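Local atomic coordinates of fusolin (Anomala cuprea entomopoxvirus, PDB entry 4YN1), a protein that forms the intracellular crystals known as viral spindles, which enhance virulence, and probably acts on chitin as a lytic polysaccharide monooxygenase-like protein. Residues A[172-177]-A[198-203]; A[130-135]-A[202-207]. One frame throughout, in Å; residues are numbered along the deposited sequence.

Interaction 1. Residues A[172-177]-A[198-203]. With NAG (2-acetamido-2-deoxy-beta-D-glucopyranose), chain B.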
ATOM      1  N   LEU A 172       7.128 -13.605  -1.570  1.00 10.75           N
ATOM      2  CA  LEU A 172       6.335 -14.005  -0.398  1.00 12.14           C
ATOM      3  C   LEU A 172       7.190 -14.027   0.848  1.00 16.01           C
ATOM      4  O   LEU A 172       8.249 -14.643   0.859  1.00 13.82           O
ATOM      5  CB  LEU A 172       5.725 -15.387  -0.631  1.00 12.46           C
ATOM      6  CG  LEU A 172       4.829 -15.928   0.486  1.00 13.58           C
ATOM      7  CD1 LEU A 172       3.506 -15.174   0.517  1.00 13.27           C
ATOM      8  CD2 LEU A 172       4.546 -17.408   0.294  1.00 16.60           C
ATOM      9  N   VAL A 173       6.751 -13.329   1.898  1.00 11.46           N
ATOM     10  CA  VAL A 173       7.451 -13.311   3.174  1.00 10.95           C
ATOM     11  C   VAL A 173       6.649 -13.896   4.347  1.00 13.70           C
ATOM     12  O   VAL A 173       7.245 -14.138   5.401  1.00 13.53           O
ATOM     13  CB  VAL A 173       8.057 -11.927   3.513  1.00 13.84           C
ATOM     14  CG1 VAL A 173       9.019 -11.471   2.418  1.00 13.42           C
ATOM     15  CG2 VAL A 173       7.000 -10.856   3.803  1.00 13.68           C
ATOM     16  N   PHE A 174       5.340 -14.075   4.193  1.00 10.28           N
ATOM     17  CA  PHE A 174       4.481 -14.511   5.289  1.00 12.23           C
ATOM     18  C   PHE A 174       3.253 -15.169   4.718  1.00 13.78           C
ATOM     19  O   PHE A 174       2.686 -14.683   3.739  1.00 12.90           O
ATOM     20  CB  PHE A 174       4.111 -13.275   6.138  1.00 13.39           C
ATOM     21  CG  PHE A 174       3.235 -13.546   7.335  1.00 12.56           C
ATOM     22  CD1 PHE A 174       1.868 -13.704   7.193  1.00 14.84           C
ATOM     23  CD2 PHE A 174       3.785 -13.697   8.598  1.00 14.18           C
ATOM     24  CE1 PHE A 174       1.060 -13.955   8.308  1.00 16.48           C
ATOM     25  CE2 PHE A 174       2.980 -13.934   9.708  1.00 16.89           C
ATOM     26  CZ  PHE A 174       1.620 -14.091   9.552  1.00 14.33           C
ATOM     27  N   ASN A 175       2.833 -16.275   5.324  1.00 10.89           N
ATOM     28  CA  ASN A 175       1.642 -16.958   4.889  1.00 11.53           C
ATOM     29  C   ASN A 175       1.092 -17.720   6.079  1.00 16.03           C
ATOM     30  O   ASN A 175       1.647 -18.760   6.430  1.00 14.11           O
ATOM     31  CB  ASN A 175       1.950 -17.882   3.719  1.00 12.59           C
ATOM     32  CG  ASN A 175       0.766 -18.654   3.202  1.00 22.91           C
ATOM     33  OD1 ASN A 175      -0.380 -18.464   3.642  1.00 14.99           O
ATOM     34  ND2 ASN A 175       0.992 -19.510   2.209  1.00 15.22           N
ATOM     35  N   SER A 176       0.017 -17.220   6.696  1.00 12.78           N
ATOM     36  CA  SER A 176      -0.519 -17.866   7.901  1.00 12.04           C
ATOM     37  C   SER A 176      -1.916 -17.396   8.236  1.00 15.91           C
ATOM     38  O   SER A 176      -2.321 -16.278   7.902  1.00 13.75           O
ATOM     39  CB  SER A 176       0.385 -17.539   9.098  1.00 18.64           C
ATOM     40  OG  SER A 176       0.094 -18.336  10.235  1.00 25.12           O
ATOM     41  N   THR A 177      -2.629 -18.231   8.990  1.00 12.90           N
ATOM     42  CA  THR A 177      -3.881 -17.821   9.606  1.00 13.09           C
ATOM     43  C   THR A 177      -3.375 -17.024  10.800  1.00 15.32           C
ATOM     44  O   THR A 177      -2.261 -17.254  11.269  1.00 14.65           O
ATOM     45  CB  THR A 177      -4.753 -19.035  10.013  1.00 22.59           C
ATOM     46  OG1 THR A 177      -3.946 -19.892  10.800  1.00 30.07           O
ATOM     47  CG2 THR A 177      -5.287 -19.772   8.837  1.00 23.03           C
ATOM     48  N   MET A 198       0.453  -9.402  13.167  1.00 13.81           N
ATOM     49  CA  MET A 198       1.304 -10.517  12.724  1.00 12.26           C
ATOM     50  C   MET A 198       2.732 -10.009  12.586  1.00 15.62           C
ATOM     51  O   MET A 198       2.952  -8.868  12.181  1.00 14.21           O
ATOM     52  CB  MET A 198       0.770 -11.146  11.406  1.00 14.02           C
ATOM     53  CG  MET A 198       0.769 -10.207  10.225  1.00 16.01           C
ATOM     54  SD  MET A 198      -0.539 -10.399   9.026  1.00 19.32           S
ATOM     55  CE  MET A 198      -1.915  -9.505   9.907  1.00 15.62           C
ATOM     56  N   ILE A 199       3.699 -10.830  12.968  1.00 12.82           N
ATOM     57  CA  ILE A 199       5.104 -10.462  12.854  1.00 12.75           C
ATOM     58  C   ILE A 199       5.555 -10.841  11.473  1.00 15.94           C
ATOM     59  O   ILE A 199       5.616 -12.026  11.148  1.00 14.50           O
ATOM     60  CB  ILE A 199       6.022 -11.125  13.936  1.00 16.15           C
ATOM     61  CG1 ILE A 199       5.506 -10.850  15.381  1.00 20.34           C
ATOM     62  CG2 ILE A 199       7.477 -10.632  13.767  1.00 17.96           C
ATOM     63  CD1 ILE A 199       5.358  -9.458  15.717  1.00 31.94           C
ATOM     64  N   VAL A 200       5.889  -9.832  10.668  1.00 13.97           N
ATOM     65  CA  VAL A 200       6.312 -10.024   9.300  1.00 13.24           C
ATOM     66  C   VAL A 200       7.841  -9.852   9.216  1.00 15.20           C
ATOM     67  O   VAL A 200       8.328  -8.773   9.528  1.00 12.35           O
ATOM     68  CB  VAL A 200       5.590  -9.039   8.352  1.00 15.85           C
ATOM     69  CG1 VAL A 200       6.060  -9.214   6.900  1.00 15.24           C
ATOM     70  CG2 VAL A 200       4.086  -9.243   8.417  1.00 15.68           C
ATOM     71  N   PRO A 201       8.575 -10.876   8.746  1.00 13.44           N
ATOM     72  CA  PRO A 201      10.047 -10.732   8.582  1.00 13.59           C
ATOM     73  C   PRO A 201      10.335  -9.991   7.289  1.00 15.02           C
ATOM     74  O   PRO A 201      10.302 -10.567   6.205  1.00 16.15           O
ATOM     75  CB  PRO A 201      10.549 -12.184   8.541  1.00 15.35           C
ATOM     76  CG  PRO A 201       9.397 -12.981   8.065  1.00 20.04           C
ATOM     77  CD  PRO A 201       8.117 -12.220   8.347  1.00 14.87           C
ATOM     78  N   VAL A 202      10.574  -8.692   7.397  1.00 12.06           N
ATOM     79  CA  VAL A 202      10.779  -7.868   6.210  1.00  9.83           C
ATOM     80  C   VAL A 202      12.258  -7.906   5.843  1.00 15.78           C
ATOM     81  O   VAL A 202      13.084  -7.571   6.695  1.00 12.64           O
ATOM     82  CB  VAL A 202      10.284  -6.425   6.443  1.00 14.76           C
ATOM     83  CG1 VAL A 202      10.515  -5.567   5.196  1.00 14.16           C
ATOM     84  CG2 VAL A 202       8.803  -6.429   6.808  1.00 14.14           C
ATOM     85  N   PRO A 203      12.607  -8.277   4.592  1.00 12.85           N
ATOM     86  CA  PRO A 203      14.007  -8.275   4.193  1.00 11.60           C
ATOM     87  C   PRO A 203      14.545  -6.851   4.127  1.00 14.21           C
ATOM     88  O   PRO A 203      13.836  -5.892   3.773  1.00 11.49           O
ATOM     89  CB  PRO A 203      13.973  -8.952   2.801  1.00 13.24           C
ATOM     90  CG  PRO A 203      12.654  -8.642   2.261  1.00 18.72           C
ATOM     91  CD  PRO A 203      11.748  -8.693   3.468  1.00 15.46           C
TER
HETATM   92  C1  NAG B   1      -0.054 -20.317   1.651  1.00 18.31           C
HETATM   93  C2  NAG B   1       0.226 -20.719   0.206  1.00 19.96           C
HETATM   94  C3  NAG B   1      -0.930 -21.594  -0.282  1.00 22.21           C
HETATM   95  C4  NAG B   1      -1.121 -22.785   0.647  1.00 25.02           C
HETATM   96  C5  NAG B   1      -1.284 -22.296   2.085  1.00 23.17           C
HETATM   97  C6  NAG B   1      -1.379 -23.409   3.107  1.00 26.72           C
HETATM   98  C7  NAG B   1       1.354 -19.303  -1.436  1.00 24.54           C
HETATM   99  C8  NAG B   1       1.335 -17.989  -2.161  1.00 22.62           C
HETATM  100  N2  NAG B   1       0.338 -19.525  -0.613  1.00 17.83           N
HETATM  101  O3  NAG B   1      -0.688 -22.018  -1.623  1.00 20.37           O
HETATM  102  O4  NAG B   1      -2.290 -23.506   0.279  1.00 27.42           O
HETATM  103  O5  NAG B   1      -0.134 -21.513   2.435  1.00 21.16           O
HETATM  104  O6  NAG B   1      -0.250 -24.273   3.040  1.00 31.32           O
HETATM  105  O7  NAG B   1       2.243 -20.130  -1.604  1.00 24.23           O
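Phe174 reaches from segment 172-177 to Met198 and Ile199 of segment 198-203. Its CB leaves the backbone toward that strand. CG lies anti to the backbone N (chi1 -179°). CD2 then comes 3.6 Å from Ile199 O. CE2 meets the same oxygen and also Met198 CB. At the tip, CZ packs on Met198 CB at 3.6 Å. CE1, across the ring from CD2, comes 4.0 Å from Met198 SD. Met198 CG sits over one face, displaced toward the rim. The sulfur approaches the ring obliquely, a Met-aromatic contact.

The two strands run nearly antiparallel, but no hydrogen bond joins them. They belong to different sheets of the LPMO-like beta-sandwich domain, so side chains bridge the space between. Val173 and Phe174 both pair with Val151 in a classic beta bulge, and both point to segment 198-203. Val173 CG2 touches Val200 CG1 at 3.6 Å, the two side chains crossing at about a right angle. Val173 CG1 lies 4.0 Å from Pro203 CD. Asn175, the residue after Phe174, carries an N-linked glycan: ND2 is bonded covalently to NAG C1.

Interaction 2. Residues A[130-135]-A[202-207]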
ATOM      1  N   ASN A 130      19.689  -8.539   7.996  1.00  9.38           N
ATOM      2  CA  ASN A 130      18.977  -8.738   6.740  1.00 10.01           C
ATOM      3  C   ASN A 130      17.489  -9.031   6.862  1.00 13.57           C
ATOM      4  O   ASN A 130      16.808  -9.094   5.832  1.00 12.13           O
ATOM      5  CB  ASN A 130      19.695  -9.756   5.850  1.00 13.59           C
ATOM      6  CG  ASN A 130      20.542  -9.109   4.797  1.00 18.72           C
ATOM      7  OD1 ASN A 130      20.659  -7.860   4.667  1.00 12.99           O
ATOM      8  ND2 ASN A 130      21.128  -9.944   3.988  1.00 15.05           N
ATOM      9  N   THR A 131      16.997  -9.270   8.076  1.00 12.45           N
ATOM     10  CA  THR A 131      15.555  -9.468   8.308  1.00 14.19           C
ATOM     11  C   THR A 131      15.172  -8.593   9.450  1.00 18.55           C
ATOM     12  O   THR A 131      15.774  -8.699  10.524  1.00 19.64           O
ATOM     13  CB  THR A 131      15.215 -10.935   8.596  1.00 22.04           C
ATOM     14  OG1 THR A 131      15.744 -11.701   7.538  1.00 28.02           O
ATOM     15  CG2 THR A 131      13.717 -11.190   8.674  1.00 23.08           C
ATOM     16  N   ILE A 132      14.170  -7.727   9.232  1.00 13.52           N
ATOM     17  CA  ILE A 132      13.693  -6.808  10.228  1.00 14.57           C
ATOM     18  C   ILE A 132      12.267  -7.217  10.580  1.00 15.11           C
ATOM     19  O   ILE A 132      11.391  -7.057   9.759  1.00 14.00           O
ATOM     20  CB  ILE A 132      13.767  -5.351   9.750  1.00 19.08           C
ATOM     21  CG1 ILE A 132      15.252  -4.942   9.507  1.00 21.08           C
ATOM     22  CG2 ILE A 132      13.130  -4.435  10.795  1.00 20.20           C
ATOM     23  CD1 ILE A 132      15.712  -5.100   8.167  1.00 23.12           C
ATOM     24  N   PRO A 133      12.011  -7.743  11.769  1.00 12.77           N
ATOM     25  CA  PRO A 133      10.626  -8.087  12.120  1.00 11.72           C
ATOM     26  C   PRO A 133       9.770  -6.833  12.344  1.00 15.82           C
ATOM     27  O   PRO A 133      10.174  -5.923  13.049  1.00 16.51           O
ATOM     28  CB  PRO A 133      10.778  -8.881  13.403  1.00 13.02           C
ATOM     29  CG  PRO A 133      12.036  -8.351  14.016  1.00 17.54           C
ATOM     30  CD  PRO A 133      12.938  -8.045  12.879  1.00 13.71           C
ATOM     31  N   ILE A 134       8.641  -6.761  11.668  1.00 13.16           N
ATOM     32  CA  ILE A 134       7.686  -5.649  11.824  1.00 15.34           C
ATOM     33  C   ILE A 134       6.400  -6.252  12.400  1.00 16.82           C
ATOM     34  O   ILE A 134       5.913  -7.222  11.834  1.00 15.84           O
ATOM     35  CB  ILE A 134       7.426  -5.044  10.418  1.00 20.54           C
ATOM     36  CG1 ILE A 134       8.744  -4.518   9.761  1.00 22.25           C
ATOM     37  CG2 ILE A 134       6.319  -3.975  10.415  1.00 25.92           C
ATOM     38  CD1 ILE A 134       9.395  -3.476  10.379  1.00 35.45           C
ATOM     39  N   GLU A 135       5.788  -5.648  13.432  1.00 12.34           N
ATOM     40  CA  GLU A 135       4.498  -6.179  13.874  1.00 12.35           C
ATOM     41  C   GLU A 135       3.462  -5.457  13.046  1.00 13.88           C
ATOM     42  O   GLU A 135       3.095  -4.326  13.347  1.00 14.07           O
ATOM     43  CB  GLU A 135       4.248  -5.970  15.344  1.00 14.40           C
ATOM     44  CG  GLU A 135       2.947  -6.597  15.786  1.00 20.05           C
ATOM     45  CD  GLU A 135       2.625  -6.222  17.212  1.00 35.73           C
ATOM     46  OE1 GLU A 135       2.627  -5.008  17.516  1.00 21.58           O
ATOM     47  OE2 GLU A 135       2.240  -7.124  17.985  1.00 37.60           O
ATOM     48  N   VAL A 202      10.574  -8.692   7.397  1.00 12.06           N
ATOM     49  CA  VAL A 202      10.779  -7.868   6.210  1.00  9.83           C
ATOM     50  C   VAL A 202      12.258  -7.906   5.843  1.00 15.78           C
ATOM     51  O   VAL A 202      13.084  -7.571   6.695  1.00 12.64           O
ATOM     52  CB  VAL A 202      10.284  -6.425   6.443  1.00 14.76           C
ATOM     53  CG1 VAL A 202      10.515  -5.567   5.196  1.00 14.16           C
ATOM     54  CG2 VAL A 202       8.803  -6.429   6.808  1.00 14.14           C
ATOM     55  N   PRO A 203      12.607  -8.277   4.592  1.00 12.85           N
ATOM     56  CA  PRO A 203      14.007  -8.275   4.193  1.00 11.60           C
ATOM     57  C   PRO A 203      14.545  -6.851   4.127  1.00 14.21           C
ATOM     58  O   PRO A 203      13.836  -5.892   3.773  1.00 11.49           O
ATOM     59  CB  PRO A 203      13.973  -8.952   2.801  1.00 13.24           C
ATOM     60  CG  PRO A 203      12.654  -8.642   2.261  1.00 18.72           C
ATOM     61  CD  PRO A 203      11.748  -8.693   3.468  1.00 15.46           C
ATOM     62  N   TYR A 204      15.788  -6.699   4.507  1.00 11.58           N
ATOM     63  CA  TYR A 204      16.445  -5.413   4.441  1.00  9.98           C
ATOM     64  C   TYR A 204      16.424  -4.863   3.015  1.00 10.46           C
ATOM     65  O   TYR A 204      16.600  -5.597   2.053  1.00 10.84           O
ATOM     66  CB  TYR A 204      17.894  -5.528   4.922  1.00 10.35           C
ATOM     67  CG  TYR A 204      18.713  -4.278   4.702  1.00 10.98           C
ATOM     68  CD1 TYR A 204      19.340  -4.035   3.481  1.00 12.22           C
ATOM     69  CD2 TYR A 204      18.919  -3.367   5.727  1.00 10.15           C
ATOM     70  CE1 TYR A 204      20.080  -2.872   3.270  1.00 13.42           C
ATOM     71  CE2 TYR A 204      19.671  -2.211   5.529  1.00  9.37           C
ATOM     72  CZ  TYR A 204      20.303  -2.002   4.323  1.00 12.82           C
ATOM     73  OH  TYR A 204      21.001  -0.835   4.144  1.00 15.39           O
ATOM     74  N   ARG A 205      16.312  -3.545   2.926  1.00  9.31           N
ATOM     75  CA  ARG A 205      16.354  -2.780   1.690  1.00  9.50           C
ATOM     76  C   ARG A 205      17.056  -1.475   1.964  1.00 12.98           C
ATOM     77  O   ARG A 205      16.878  -0.919   3.040  1.00 12.20           O
ATOM     78  CB  ARG A 205      14.919  -2.459   1.238  1.00  9.97           C
ATOM     79  CG  ARG A 205      14.069  -3.672   0.829  1.00  8.94           C
ATOM     80  CD  ARG A 205      14.490  -4.176  -0.511  1.00  9.39           C
ATOM     81  NE  ARG A 205      13.744  -5.353  -0.930  1.00 11.68           N
ATOM     82  CZ  ARG A 205      14.095  -6.615  -0.706  1.00 17.28           C
ATOM     83  NH1 ARG A 205      15.192  -6.898   0.000  1.00 12.08           N
ATOM     84  NH2 ARG A 205      13.362  -7.607  -1.190  1.00 10.79           N
ATOM     85  N   GLN A 206      17.794  -0.934   0.984  1.00 10.35           N
ATOM     86  CA  GLN A 206      18.352   0.408   1.115  1.00 10.79           C
ATOM     87  C   GLN A 206      17.596   1.338   0.158  1.00 13.67           C
ATOM     88  O   GLN A 206      18.078   2.426  -0.161  1.00 14.76           O
ATOM     89  CB  GLN A 206      19.865   0.441   0.867  1.00 11.69           C
ATOM     90  CG  GLN A 206      20.306  -0.116  -0.465  1.00 11.46           C
ATOM     91  CD  GLN A 206      21.646   0.435  -0.917  1.00 14.19           C
ATOM     92  OE1 GLN A 206      22.081   1.536  -0.557  1.00 12.81           O
ATOM     93  NE2 GLN A 206      22.270  -0.272  -1.800  1.00 11.83           N
ATOM     94  N   THR A 207      16.445   0.872  -0.376  1.00 10.54           N
ATOM     95  CA  THR A 207      15.593   1.626  -1.263  1.00 11.40           C
ATOM     96  C   THR A 207      14.180   1.645  -0.696  1.00 12.70           C
ATOM     97  O   THR A 207      13.828   0.804   0.118  1.00 11.30           O
ATOM     98  CB  THR A 207      15.605   0.952  -2.647  1.00 14.17           C
ATOM     99  OG1 THR A 207      15.316  -0.439  -2.464  1.00 13.22           O
ATOM    100  CG2 THR A 207      16.965   1.083  -3.339  1.00  9.89           C
TER
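An antiparallel beta ladder joins Ile132 to Val202 and Thr131 to Pro203, where strands 131-140 and 194-203 lie side by side in one sheet of the LPMO-like domain. Ile132 and Val202 form the hydrogen-bonded pair. Ile132 N gives a nearly straight bond to Val202 O, 2.8 Å long. Val202 N returns one to Ile132 O at 3.0 Å. Thr131 and Pro203 form the non-hydrogen-bonded pair; the bonds on either side of it come from Ile132-Val202 and Tyr204-Asn130. In the latter, Tyr204 N bonds Asn130 O at 2.9 Å. The same oxygen receives a CA-H...O contact from Pro203 CA, so two donors converge on it.

Side chains add to the backbone pairing. Ile134 CG1 meets Val202 CG2 at 3.5 Å, a close apolar contact. Both atoms lie anti to their own carbonyl carbons. Ile132 CD1 lies at the edge of the Tyr204 ring, near its plane, and is 3.9 Å from Tyr204 CB. Asn130 OD1 approaches that CB too, at 3.6 Å, with amide and ring planes 33° apart.

Tyr204 OH is hydrogen-bonded to Asn235, and its side chain touches Leu124. Ile132 and Val202 both pack on Phe233 of strand 223-234, while Pro203 contacts Glu171 of strand 170-176.

In the fold
Both interactions use strand 194-203 and share Val202 and Pro203. Interaction 2 lies within a sheet and is held mainly by backbone hydrogen bonds to strand 131-140. Interaction 1 runs between sheets and depends on apolar and sulfur-aromatic contacts with strand 170-176. The pairing of strands 194-203 and 131-140 runs on past interaction 2: Val200 N lies 2.9 Å from Ile134 O, a probable hydrogen bond, and Pro201 packs on Thr131. Each contact is partly buried. Met198 and Val200 are the buried residues in interaction 1, Ile134 and Val202 in interaction 2. Toward the surface, interaction 1 adjoins a glycan, while interaction 2 ends in exposed Asn130 and Thr131.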